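Local structure of alkaline phosphatase (7KWD) at residues A[161-166]-A[189-194]; A[320-325]-A[427-432]; A[340-345]-A[422-427]. The protein probably hydrolyses phosphate monoesters as a homodimeric, metal-dependent alkaline phosphatase with two zinc ions and one magnesium ion per subunit. One frame throughout, in Å; residues are numbered along the deposited sequence.

Contact 1 of 3, residues A[161-166]-A[189-194]; sequences AEERIA and RRKDGK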
ATOM      1  N   ALA A 161      -6.150  -1.830 -30.182  1.00 30.11           N
ATOM      2  CA  ALA A 161      -6.570  -2.393 -31.460  1.00 33.98           C
ATOM      3  C   ALA A 161      -7.076  -3.821 -31.266  1.00 27.09           C
ATOM      4  O   ALA A 161      -6.556  -4.793 -31.810  1.00 28.79           O
ATOM      5  CB  ALA A 161      -5.414  -2.325 -32.448  1.00 27.47           C
ATOM      6  N   GLU A 162      -8.109  -3.944 -30.437  1.00 30.98           N
ATOM      7  CA  GLU A 162      -8.526  -5.285 -30.025  1.00 25.23           C
ATOM      8  C   GLU A 162      -9.223  -6.039 -31.131  1.00 24.29           C
ATOM      9  O   GLU A 162      -9.233  -7.281 -31.105  1.00 28.77           O
ATOM     10  CB  GLU A 162      -9.435  -5.190 -28.800  1.00 24.83           C
ATOM     11  CG  GLU A 162      -8.660  -4.665 -27.574  1.00 30.19           C
ATOM     12  CD  GLU A 162      -9.503  -4.653 -26.300  1.00 25.47           C
ATOM     13  OE1 GLU A 162      -9.861  -3.535 -25.850  1.00 25.62           O
ATOM     14  OE2 GLU A 162      -9.812  -5.762 -25.787  1.00 23.23           O
ATOM     15  N   GLU A 163      -9.799  -5.339 -32.116  1.00 30.02           N
ATOM     16  CA  GLU A 163     -10.356  -6.035 -33.269  1.00 25.98           C
ATOM     17  C   GLU A 163      -9.255  -6.785 -34.006  1.00 29.42           C
ATOM     18  O   GLU A 163      -9.409  -7.957 -34.377  1.00 27.47           O
ATOM     19  CB  GLU A 163     -11.077  -5.029 -34.178  1.00 33.09           C
ATOM     20  CG  GLU A 163     -12.140  -5.674 -35.041  1.00 37.70           C
ATOM     21  CD  GLU A 163     -13.006  -4.696 -35.834  1.00 30.18           C
ATOM     22  OE1 GLU A 163     -12.978  -4.812 -37.093  1.00 32.44           O
ATOM     23  OE2 GLU A 163     -13.702  -3.860 -35.203  1.00 31.73           O
ATOM     24  N   ARG A 164      -8.106  -6.145 -34.166  1.00 27.14           N
ATOM     25  CA  ARG A 164      -6.962  -6.806 -34.785  1.00 25.95           C
ATOM     26  C   ARG A 164      -6.379  -7.883 -33.872  1.00 33.12           C
ATOM     27  O   ARG A 164      -6.010  -8.970 -34.341  1.00 27.18           O
ATOM     28  CB  ARG A 164      -5.911  -5.740 -35.123  1.00 28.13           C
ATOM     29  CG  ARG A 164      -4.537  -6.260 -35.586  1.00 31.80           C
ATOM     30  CD  ARG A 164      -4.621  -7.199 -36.804  1.00 38.18           C
ATOM     31  NE  ARG A 164      -3.305  -7.762 -37.085  1.00 40.41           N
ATOM     32  CZ  ARG A 164      -3.063  -9.007 -37.504  1.00 38.07           C
ATOM     33  NH1 ARG A 164      -4.058  -9.860 -37.722  1.00 37.57           N
ATOM     34  NH2 ARG A 164      -1.800  -9.391 -37.693  1.00 39.94           N
ATOM     35  N   ILE A 165      -6.282  -7.596 -32.566  1.00 27.73           N
ATOM     36  CA  ILE A 165      -5.752  -8.568 -31.610  1.00 29.31           C
ATOM     37  C   ILE A 165      -6.554  -9.875 -31.662  1.00 21.91           C
ATOM     38  O   ILE A 165      -5.988 -10.964 -31.612  1.00 23.40           O
ATOM     39  CB  ILE A 165      -5.741  -7.936 -30.201  1.00 23.41           C
ATOM     40  CG1 ILE A 165      -4.682  -6.817 -30.127  1.00 25.18           C
ATOM     41  CG2 ILE A 165      -5.414  -8.977 -29.121  1.00 28.68           C
ATOM     42  CD1 ILE A 165      -4.820  -5.936 -28.879  1.00 24.72           C
ATOM     43  N   ALA A 166      -7.872  -9.782 -31.808  1.00 23.53           N
ATOM     44  CA  ALA A 166      -8.695 -10.984 -31.930  1.00 27.16           C
ATOM     45  C   ALA A 166      -8.281 -11.818 -33.132  1.00 28.01           C
ATOM     46  O   ALA A 166      -8.292 -13.056 -33.076  1.00 23.33           O
ATOM     47  CB  ALA A 166     -10.180 -10.595 -32.020  1.00 26.67           C
ATOM     48  N   ARG A 189     -20.721  -6.464 -35.014  1.00 32.55           N
ATOM     49  CA  ARG A 189     -20.085  -5.432 -34.199  1.00 30.28           C
ATOM     50  C   ARG A 189     -18.748  -4.987 -34.759  1.00 28.68           C
ATOM     51  O   ARG A 189     -18.434  -3.797 -34.743  1.00 30.19           O
ATOM     52  CB  ARG A 189     -19.867  -5.953 -32.759  1.00 30.45           C
ATOM     53  CG  ARG A 189     -21.134  -6.312 -32.022  1.00 29.72           C
ATOM     54  CD  ARG A 189     -21.844  -5.041 -31.531  1.00 24.69           C
ATOM     55  NE  ARG A 189     -21.247  -4.437 -30.344  1.00 28.83           N
ATOM     56  CZ  ARG A 189     -20.775  -3.193 -30.280  1.00 37.46           C
ATOM     57  NH1 ARG A 189     -20.824  -2.377 -31.323  1.00 32.54           N
ATOM     58  NH2 ARG A 189     -20.248  -2.741 -29.156  1.00 30.66           N
ATOM     59  N   ARG A 190     -17.940  -5.935 -35.216  1.00 28.65           N
ATOM     60  CA  ARG A 190     -16.659  -5.615 -35.812  1.00 27.35           C
ATOM     61  C   ARG A 190     -16.802  -4.585 -36.929  1.00 31.77           C
ATOM     62  O   ARG A 190     -17.731  -4.635 -37.740  1.00 28.77           O
ATOM     63  CB  ARG A 190     -16.028  -6.896 -36.355  1.00 24.57           C
ATOM     64  CG  ARG A 190     -15.470  -7.835 -35.268  1.00 26.77           C
ATOM     65  CD  ARG A 190     -14.738  -9.042 -35.892  1.00 24.50           C
ATOM     66  NE  ARG A 190     -13.673  -8.628 -36.805  1.00 23.30           N
ATOM     67  CZ  ARG A 190     -12.390  -8.555 -36.465  1.00 28.14           C
ATOM     68  NH1 ARG A 190     -11.993  -8.856 -35.227  1.00 30.34           N
ATOM     69  NH2 ARG A 190     -11.515  -8.179 -37.354  1.00 29.02           N
ATOM     70  N   LYS A 191     -15.841  -3.671 -36.993  1.00 30.53           N
ATOM     71  CA  LYS A 191     -15.887  -2.625 -38.008  1.00 28.60           C
ATOM     72  C   LYS A 191     -15.769  -3.206 -39.400  1.00 31.24           C
ATOM     73  O   LYS A 191     -16.364  -2.670 -40.340  1.00 26.98           O
ATOM     74  CB  LYS A 191     -14.787  -1.591 -37.753  1.00 29.01           C
ATOM     75  CG  LYS A 191     -14.890  -0.936 -36.379  1.00 35.28           C
ATOM     76  CD  LYS A 191     -13.767   0.092 -36.195  1.00 36.00           C
ATOM     77  CE  LYS A 191     -13.517   0.381 -34.731  1.00 43.71           C
ATOM     78  NZ  LYS A 191     -14.271   1.590 -34.398  1.00 51.26           N
ATOM     79  N   ASP A 192     -15.051  -4.310 -39.551  1.00 26.98           N
ATOM     80  CA  ASP A 192     -14.894  -4.944 -40.842  1.00 27.98           C
ATOM     81  C   ASP A 192     -15.981  -5.962 -41.146  1.00 26.94           C
ATOM     82  O   ASP A 192     -15.908  -6.607 -42.189  1.00 28.85           O
ATOM     83  CB  ASP A 192     -13.500  -5.607 -40.946  1.00 29.77           C
ATOM     84  CG  ASP A 192     -13.327  -6.822 -40.007  1.00 29.81           C
ATOM     85  OD1 ASP A 192     -14.272  -7.208 -39.293  1.00 22.71           O
ATOM     86  OD2 ASP A 192     -12.223  -7.403 -39.995  1.00 28.08           O
ATOM     87  N   GLY A 193     -16.977  -6.120 -40.276  1.00 28.82           N
ATOM     88  CA  GLY A 193     -18.062  -7.066 -40.494  1.00 30.10           C
ATOM     89  C   GLY A 193     -17.690  -8.538 -40.581  1.00 33.19           C
ATOM     90  O   GLY A 193     -18.528  -9.378 -40.901  1.00 30.67           O
ATOM     91  N   LYS A 194     -16.443  -8.878 -40.293  1.00 25.60           N
ATOM     92  CA  LYS A 194     -15.995 -10.269 -40.395  1.00 26.46           C
ATOM     93  C   LYS A 194     -16.558 -11.129 -39.265  1.00 28.78           C
ATOM     94  O   LYS A 194     -16.581 -10.708 -38.110  1.00 24.17           O
ATOM     95  CB  LYS A 194     -14.467 -10.273 -40.364  1.00 35.20           C
ATOM     96  CG  LYS A 194     -13.779 -11.543 -40.792  1.00 43.19           C
ATOM     97  CD  LYS A 194     -12.262 -11.454 -40.462  1.00 56.97           C
ATOM     98  CE  LYS A 194     -11.477 -10.589 -41.476  1.00 71.53           C
ATOM     99  NZ  LYS A 194     -10.082 -11.096 -41.699  1.00 71.25           N
TER

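Contact 2 of 3, residues A[320-325]-A[427-432]; sequences TGVGGL and GWSSGQ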
ATOM      1  N   THR A 320      -3.934   0.389  -7.826  1.00 20.85           N
ATOM      2  CA  THR A 320      -4.828   1.375  -8.423  1.00 23.90           C
ATOM      3  C   THR A 320      -5.724   1.978  -7.355  1.00 25.71           C
ATOM      4  O   THR A 320      -6.305   1.258  -6.531  1.00 23.43           O
ATOM      5  CB  THR A 320      -5.669   0.754  -9.538  1.00 24.65           C
ATOM      6  OG1 THR A 320      -4.782   0.304 -10.538  1.00 22.04           O
ATOM      7  CG2 THR A 320      -6.650   1.796 -10.146  1.00 25.26           C
ATOM      8  N   GLY A 321      -5.848   3.299  -7.406  1.00 22.65           N
ATOM      9  CA  GLY A 321      -6.646   4.046  -6.468  1.00 27.72           C
ATOM     10  C   GLY A 321      -5.786   4.966  -5.632  1.00 24.83           C
ATOM     11  O   GLY A 321      -5.372   6.018  -6.114  1.00 23.95           O
ATOM     12  N   VAL A 322      -5.472   4.595  -4.385  1.00 24.88           N
ATOM     13  CA  VAL A 322      -5.845   3.337  -3.787  1.00 21.68           C
ATOM     14  C   VAL A 322      -6.951   3.598  -2.787  1.00 27.38           C
ATOM     15  O   VAL A 322      -7.039   4.708  -2.228  1.00 25.92           O
ATOM     16  CB  VAL A 322      -4.630   2.656  -3.104  1.00 21.49           C
ATOM     17  CG1 VAL A 322      -3.589   2.248  -4.154  1.00 26.44           C
ATOM     18  CG2 VAL A 322      -4.017   3.527  -2.040  1.00 23.47           C
ATOM     19  N   GLY A 323      -7.765   2.567  -2.564  1.00 25.46           N
ATOM     20  CA  GLY A 323      -8.964   2.659  -1.765  1.00 27.83           C
ATOM     21  C   GLY A 323      -8.791   2.138  -0.349  1.00 27.58           C
ATOM     22  O   GLY A 323      -9.012   0.953  -0.065  1.00 27.37           O
ATOM     23  N   GLY A 324      -8.441   3.037   0.562  1.00 21.41           N
ATOM     24  CA  GLY A 324      -8.065   2.653   1.914  1.00 29.33           C
ATOM     25  C   GLY A 324      -9.190   2.842   2.915  1.00 28.51           C
ATOM     26  O   GLY A 324      -9.842   3.897   2.959  1.00 25.26           O
ATOM     27  N   LEU A 325      -9.414   1.796   3.706  1.00 25.49           N
ATOM     28  CA  LEU A 325     -10.216   1.916   4.914  1.00 27.00           C
ATOM     29  C   LEU A 325      -9.438   2.754   5.910  1.00 27.79           C
ATOM     30  O   LEU A 325      -8.317   2.395   6.273  1.00 24.42           O
ATOM     31  CB  LEU A 325     -10.522   0.543   5.493  1.00 24.75           C
ATOM     32  CG  LEU A 325     -11.469   0.588   6.698  1.00 29.73           C
ATOM     33  CD1 LEU A 325     -12.971   0.785   6.312  1.00 27.46           C
ATOM     34  CD2 LEU A 325     -11.287  -0.719   7.484  1.00 27.62           C
ATOM     35  N   GLY A 427     -11.609   5.857   1.516  1.00 22.82           N
ATOM     36  CA  GLY A 427     -11.291   6.925   0.600  1.00 33.66           C
ATOM     37  C   GLY A 427     -10.282   6.463  -0.439  1.00 28.49           C
ATOM     38  O   GLY A 427      -9.799   5.332  -0.394  1.00 28.58           O
ATOM     39  N   TRP A 428      -9.946   7.383  -1.352  1.00 27.51           N
ATOM     40  CA  TRP A 428      -9.221   7.048  -2.576  1.00 23.64           C
ATOM     41  C   TRP A 428      -8.192   8.125  -2.876  1.00 28.60           C
ATOM     42  O   TRP A 428      -8.509   9.315  -2.819  1.00 29.28           O
ATOM     43  CB  TRP A 428     -10.174   6.920  -3.779  1.00 27.63           C
ATOM     44  CG  TRP A 428     -11.187   5.918  -3.521  1.00 27.09           C
ATOM     45  CD1 TRP A 428     -12.343   6.099  -2.842  1.00 29.02           C
ATOM     46  CD2 TRP A 428     -11.149   4.538  -3.896  1.00 26.65           C
ATOM     47  NE1 TRP A 428     -13.043   4.920  -2.771  1.00 28.84           N
ATOM     48  CE2 TRP A 428     -12.332   3.940  -3.405  1.00 24.16           C
ATOM     49  CE3 TRP A 428     -10.240   3.754  -4.602  1.00 23.45           C
ATOM     50  CZ2 TRP A 428     -12.631   2.596  -3.597  1.00 28.67           C
ATOM     51  CZ3 TRP A 428     -10.521   2.398  -4.778  1.00 26.67           C
ATOM     52  CH2 TRP A 428     -11.710   1.833  -4.274  1.00 25.80           C
ATOM     53  N   SER A 429      -6.952   7.698  -3.141  1.00 26.50           N
ATOM     54  CA  SER A 429      -5.905   8.645  -3.499  1.00 27.51           C
ATOM     55  C   SER A 429      -6.206   9.299  -4.853  1.00 25.01           C
ATOM     56  O   SER A 429      -5.826  10.443  -5.096  1.00 24.76           O
ATOM     57  CB  SER A 429      -4.533   7.969  -3.586  1.00 29.90           C
ATOM     58  OG  SER A 429      -4.277   7.053  -2.546  1.00 31.30           O
ATOM     59  N   SER A 430      -6.907   8.585  -5.732  1.00 28.67           N
ATOM     60  CA  SER A 430      -6.993   8.980  -7.129  1.00 26.71           C
ATOM     61  C   SER A 430      -7.977   8.033  -7.791  1.00 26.21           C
ATOM     62  O   SER A 430      -8.466   7.088  -7.168  1.00 27.87           O
ATOM     63  CB  SER A 430      -5.606   8.909  -7.793  1.00 25.58           C
ATOM     64  OG  SER A 430      -5.442   7.679  -8.492  1.00 28.81           O
ATOM     65  N   GLY A 431      -8.283   8.317  -9.060  1.00 22.53           N
ATOM     66  CA  GLY A 431      -8.971   7.361  -9.900  1.00 28.49           C
ATOM     67  C   GLY A 431      -8.026   6.605 -10.834  1.00 25.97           C
ATOM     68  O   GLY A 431      -8.479   5.965 -11.792  1.00 23.88           O
ATOM     69  N   GLN A 432      -6.720   6.651 -10.573  1.00 21.20           N
ATOM     70  CA  GLN A 432      -5.715   6.104 -11.481  1.00 24.88           C
ATOM     71  C   GLN A 432      -4.782   5.122 -10.764  1.00 26.75           C
ATOM     72  O   GLN A 432      -4.847   4.936  -9.552  1.00 24.17           O
ATOM     73  CB  GLN A 432      -4.898   7.259 -12.100  1.00 23.40           C
ATOM     74  CG  GLN A 432      -5.717   8.183 -12.991  1.00 27.87           C
ATOM     75  CD  GLN A 432      -6.358   9.328 -12.210  1.00 29.19           C
ATOM     76  OE1 GLN A 432      -7.512   9.226 -11.812  1.00 28.19           O
ATOM     77  NE2 GLN A 432      -5.603  10.402 -11.971  1.00 31.05           N
TER

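Contact 3 of 3, residues A[340-345]-A[422-427]; sequences DLLEPQ and DRPNIG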
ATOM      1  N   ASP A 340     -18.541  -3.273   7.581  1.00 28.01           N
ATOM      2  CA  ASP A 340     -19.939  -3.671   7.678  1.00 28.99           C
ATOM      3  C   ASP A 340     -20.768  -3.008   6.598  1.00 25.62           C
ATOM      4  O   ASP A 340     -21.625  -3.644   5.981  1.00 29.34           O
ATOM      5  CB  ASP A 340     -20.508  -3.306   9.038  1.00 32.67           C
ATOM      6  CG  ASP A 340     -19.790  -3.974  10.176  1.00 32.09           C
ATOM      7  OD1 ASP A 340     -19.246  -5.087   9.979  1.00 31.94           O
ATOM      8  OD2 ASP A 340     -19.782  -3.374  11.267  1.00 33.36           O
ATOM      9  N   LEU A 341     -20.507  -1.733   6.335  1.00 26.09           N
ATOM     10  CA  LEU A 341     -21.318  -0.942   5.410  1.00 29.85           C
ATOM     11  C   LEU A 341     -21.172  -1.384   3.955  1.00 35.18           C
ATOM     12  O   LEU A 341     -21.912  -0.893   3.097  1.00 31.45           O
ATOM     13  CB  LEU A 341     -20.927   0.530   5.558  1.00 28.27           C
ATOM     14  CG  LEU A 341     -21.717   1.527   6.399  1.00 32.72           C
ATOM     15  CD1 LEU A 341     -22.822   0.860   7.160  1.00 37.94           C
ATOM     16  CD2 LEU A 341     -20.846   2.337   7.321  1.00 34.27           C
ATOM     17  N   LEU A 342     -20.255  -2.304   3.656  1.00 27.96           N
ATOM     18  CA  LEU A 342     -20.187  -2.871   2.321  1.00 26.22           C
ATOM     19  C   LEU A 342     -21.188  -3.984   2.121  1.00 28.16           C
ATOM     20  O   LEU A 342     -21.558  -4.269   0.972  1.00 26.74           O
ATOM     21  CB  LEU A 342     -18.776  -3.399   2.029  1.00 29.65           C
ATOM     22  CG  LEU A 342     -17.664  -2.358   2.028  1.00 28.97           C
ATOM     23  CD1 LEU A 342     -16.377  -2.900   1.382  1.00 35.50           C
ATOM     24  CD2 LEU A 342     -18.068  -1.092   1.287  1.00 35.01           C
ATOM     25  N   GLU A 343     -21.616  -4.650   3.198  1.00 22.01           N
ATOM     26  CA  GLU A 343     -22.470  -5.817   3.017  1.00 32.35           C
ATOM     27  C   GLU A 343     -23.811  -5.462   2.374  1.00 29.38           C
ATOM     28  O   GLU A 343     -24.343  -6.312   1.637  1.00 31.61           O
ATOM     29  CB  GLU A 343     -22.697  -6.532   4.362  1.00 34.03           C
ATOM     30  CG  GLU A 343     -23.466  -7.870   4.218  1.00 31.82           C
ATOM     31  CD  GLU A 343     -23.487  -8.720   5.519  1.00 45.93           C
ATOM     32  OE1 GLU A 343     -23.720  -9.948   5.448  1.00 49.90           O
ATOM     33  OE2 GLU A 343     -23.272  -8.158   6.611  1.00 46.11           O
ATOM     34  N   PRO A 344     -24.402  -4.282   2.601  1.00 30.69           N
ATOM     35  CA  PRO A 344     -25.666  -3.944   1.920  1.00 37.18           C
ATOM     36  C   PRO A 344     -25.534  -3.680   0.440  1.00 38.16           C
ATOM     37  O   PRO A 344     -26.573  -3.663  -0.239  1.00 31.67           O
ATOM     38  CB  PRO A 344     -26.136  -2.665   2.647  1.00 33.46           C
ATOM     39  CG  PRO A 344     -25.499  -2.784   4.040  1.00 43.44           C
ATOM     40  CD  PRO A 344     -24.126  -3.360   3.726  1.00 38.38           C
ATOM     41  N   GLN A 345     -24.324  -3.448  -0.084  1.00 34.21           N
ATOM     42  CA  GLN A 345     -24.189  -3.095  -1.497  1.00 29.83           C
ATOM     43  C   GLN A 345     -24.640  -4.243  -2.389  1.00 27.18           C
ATOM     44  O   GLN A 345     -24.450  -5.417  -2.074  1.00 28.59           O
ATOM     45  CB  GLN A 345     -22.754  -2.690  -1.808  1.00 32.89           C
ATOM     46  CG  GLN A 345     -22.374  -1.432  -1.078  1.00 27.33           C
ATOM     47  CD  GLN A 345     -21.164  -0.783  -1.654  1.00 31.43           C
ATOM     48  OE1 GLN A 345     -20.661  -1.214  -2.670  1.00 28.67           O
ATOM     49  NE2 GLN A 345     -20.700   0.281  -1.018  1.00 36.01           N
ATOM     50  N   ASP A 422     -21.513   6.697   8.814  1.00 38.40           N
ATOM     51  CA  ASP A 422     -22.824   6.414   8.249  1.00 36.94           C
ATOM     52  C   ASP A 422     -22.724   5.843   6.851  1.00 34.97           C
ATOM     53  O   ASP A 422     -23.670   5.204   6.377  1.00 32.28           O
ATOM     54  CB  ASP A 422     -23.685   7.679   8.218  1.00 34.42           C
ATOM     55  CG  ASP A 422     -23.030   8.840   7.461  1.00 40.10           C
ATOM     56  OD1 ASP A 422     -21.786   9.030   7.548  1.00 31.89           O
ATOM     57  OD2 ASP A 422     -23.790   9.583   6.794  1.00 42.16           O
ATOM     58  N   ARG A 423     -21.608   6.086   6.180  1.00 36.03           N
ATOM     59  CA  ARG A 423     -21.269   5.502   4.892  1.00 33.81           C
ATOM     60  C   ARG A 423     -19.817   5.073   4.967  1.00 32.96           C
ATOM     61  O   ARG A 423     -19.070   5.530   5.847  1.00 30.73           O
ATOM     62  CB  ARG A 423     -21.511   6.503   3.759  1.00 36.60           C
ATOM     63  CG  ARG A 423     -22.841   7.236   3.902  1.00 36.67           C
ATOM     64  CD  ARG A 423     -22.722   8.534   3.177  1.00 44.78           C
ATOM     65  NE  ARG A 423     -24.013   9.139   2.904  1.00 49.26           N
ATOM     66  CZ  ARG A 423     -24.144  10.317   2.312  1.00 40.20           C
ATOM     67  NH1 ARG A 423     -23.061  10.997   1.965  1.00 34.74           N
ATOM     68  NH2 ARG A 423     -25.348  10.818   2.078  1.00 46.18           N
ATOM     69  N   PRO A 424     -19.376   4.181   4.084  1.00 28.24           N
ATOM     70  CA  PRO A 424     -18.059   3.563   4.269  1.00 27.12           C
ATOM     71  C   PRO A 424     -16.950   4.593   4.396  1.00 26.52           C
ATOM     72  O   PRO A 424     -16.806   5.469   3.551  1.00 33.38           O
ATOM     73  CB  PRO A 424     -17.889   2.701   3.012  1.00 26.42           C
ATOM     74  CG  PRO A 424     -19.294   2.348   2.593  1.00 30.51           C
ATOM     75  CD  PRO A 424     -20.102   3.611   2.923  1.00 30.69           C
ATOM     76  N   ASN A 425     -16.165   4.474   5.485  1.00 25.11           N
ATOM     77  CA  ASN A 425     -14.923   5.212   5.665  1.00 25.24           C
ATOM     78  C   ASN A 425     -13.777   4.604   4.842  1.00 28.47           C
ATOM     79  O   ASN A 425     -12.710   4.256   5.362  1.00 25.85           O
ATOM     80  CB  ASN A 425     -14.561   5.276   7.143  1.00 22.99           C
ATOM     81  CG  ASN A 425     -14.588   3.926   7.818  1.00 26.52           C
ATOM     82  OD1 ASN A 425     -15.590   3.216   7.781  1.00 26.98           O
ATOM     83  ND2 ASN A 425     -13.473   3.562   8.444  1.00 27.47           N
ATOM     84  N   ILE A 426     -14.005   4.530   3.528  1.00 26.86           N
ATOM     85  CA  ILE A 426     -12.999   4.135   2.537  1.00 27.24           C
ATOM     86  C   ILE A 426     -12.820   5.308   1.571  1.00 32.05           C
ATOM     87  O   ILE A 426     -13.777   5.740   0.921  1.00 32.20           O
ATOM     88  CB  ILE A 426     -13.413   2.860   1.776  1.00 25.57           C
ATOM     89  CG1 ILE A 426     -13.828   1.773   2.759  1.00 22.86           C
ATOM     90  CG2 ILE A 426     -12.262   2.350   0.900  1.00 31.43           C
ATOM     91  CD1 ILE A 426     -14.637   0.655   2.184  1.00 26.71           C
ATOM     92  N   GLY A 427     -11.609   5.857   1.516  1.00 22.82           N
ATOM     93  CA  GLY A 427     -11.291   6.925   0.600  1.00 33.66           C
ATOM     94  C   GLY A 427     -10.282   6.463  -0.439  1.00 28.49           C
ATOM     95  O   GLY A 427      -9.799   5.332  -0.394  1.00 28.58           O
TER

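Contact 1 of 3, residues A[161-166]-A[189-194]
Glu163, in the first turn of helix 162-172, and Arg190, in the loop that precedes helix 196-202, carry this contact by means of hydrogen bonds, ion pairs and the packing of an aliphatic carbon over the guanidinium. The carboxylate of Glu163 receives the backbone of the loop. Lys191 N gives a nearly straight bond to Glu163 OE2 (2.8 Å, 176°), and Asp192 N a longer one to Glu163 OE1 (3.3 Å), both on the syn side. The CG of Glu163 stands anti to its backbone N (chi1 -156°), and the chain runs on extended to the two amides. A third donor from the loop, Arg190 NH1, reaches the helix carbonyl Glu163 O at 2.9 Å; the same nitrogen also bonds Phe184 O.

Among the charged groups, Arg190 holds Asp192 side-on, with NE on OD1 and NH2 on OD2 (2.8 Å for NH2 to OD2). Asp192 OD1 takes a second bond from Lys194 N, arriving from the opposite face of the carboxylate. Glu163 OE1 and Arg190 NH2 form only a long ion pair (3.7 Å): the oxygen stands off the plane of the guanidinium, so that no N-H points at it and only the charges attract. Glu163 OE1 is also 3.5 Å from Asp192 OD1, a repulsion that the arginine probably offsets. Glu167, one turn further along the helix, is a further salt-bridge partner of Arg190 NH2.

Glu163 CG sits over the centre of the guanidinium, 3.2 Å from Arg190 CZ, while Ala166 CB lies at its edge. A leucine in place of Arg190 would probably leave the carbonyl of Glu163 without this donor and the Asp192 carboxylate without its counter-charge.

Together these groups make a salt-bridge network of Glu163, Arg190 and Asp192, built around a type I turn from Arg190 to Gly193 and an Asx turn at Asp192.

Contact 2 of 3, residues A[320-325]-A[427-432]
Gly427 and Gly324 face each other as an antiparallel hydrogen-bonded pair: Gly427 N donates to Gly324 O, and Gly324 N to Gly427 O at 2.8 Å. Next comes Trp428, in a non-hydrogen-bonded pair with Gly323. Its CG is anti to the carbonyl carbon (chi1 -58°), and the six-membered ring lies with one face against Gly323 CA, a CH-pi contact of 3.4 Å from that carbon to the ring centroid. Gly321 CA lies at the ring edge. A side chain on Gly323 would run into the ring, so the close fit depends on glycine there.

Ser429 N bonds Val322 O at 3.1 Å. Its OG receives only a weak bond from Val322 N, the nitrogen of the cis peptide between Gly321 and Val322, and has its stronger partner in Val322 O of the second subunit. Ser430 OG donates to Gly321 O (2.9 Å) in the carbonyl plane, on a lone pair, and accepts from Gln432 N in an ST turn. Finally, Gln432 O takes the bond from Gly321 N at 2.9 Å, while its amide side chain turns elsewhere, to Gly402 N.

The pairing joins the end of strand 310-325 to strand 426-428. Helix 273-280 packs against Thr320 and Trp428, with Thr320 OG1 bonded to the zinc ligand Asp275, and helix 51-65 lies against Val322 and Leu325.

Contact 3 of 3, residues A[340-345]-A[422-427]
Two overlapping type I turns, Asp340 to Glu343 and Leu342 to Gln345, lead the chain out of helix 337-340 and bring Leu341 and Leu342 against the segment that enters strand 426-428. The contact is apolar, with no hydrogen bond between the two segments.

Pro424 is the common surface for both leucines. Its CG lies 3.8 Å from Leu341 CB and 3.9 Å from Leu342 CD2, so the tip of the pyrrolidine ring meets one side chain near its root and the other at a terminal methyl. Leu341 also touches the backbone before the proline: CD2 rests 3.8 Å from Arg423 C and 4.0 Å from Asp422 C. The side chains of Asp422 and Arg423 set off away from the turns and find their main polar partners elsewhere, Arg416 and Glu381 respectively.

Leu342 and Ile426 approach tip to tip. Ile426 CD1 is 4.0 Å from Leu342 CD2 and equally far from CD1, so the isoleucine's end methyl meets both branches of the leucine. The CG1 of Ile426 is anti to its carbonyl carbon (chi1 -50°), and CD1 extends from that branch. Leu342 crosses Pro424 at a slant, and its CD2 touches both the proline ring and the isoleucine.

Ile56 of helix 51-65 touches both Leu342 and Ile426, while Leu287 and Ala283 of helix 283-306 pack on Leu342 and Ile426 respectively. An inverse gamma turn centred on Asn425 links Pro424 to the strand. The result is a small hydrophobic cluster joining a turn-rich loop to the start of a strand, away from the metal sites.

How the contacts relate
Contact 1 comes first in the sequence, complete before the segments of the other two begin, and lies apart from them: its centre is about 34 Å from that of contact 2 and about 40 Å from that of contact 3, and it shares no helix or strand with either. Contacts 2 and 3 are neighbours, with centres about 15 Å apart. Contact 3 lies in sequence between the outer ends of contact 2, 422-427 running directly into 427-432 through Gly427 in strand 426-428. Ile426 CG2 touches Gly324 O at 3.5 Å, so the apolar cluster continues directly into the strand pair. Contact 2 thus links the zinc-site surroundings and the subunit interface to contact 3, whereas contact 1 joins helix 162-172 to the loop before helix 196-202, in a distant, partly buried part of the same fold.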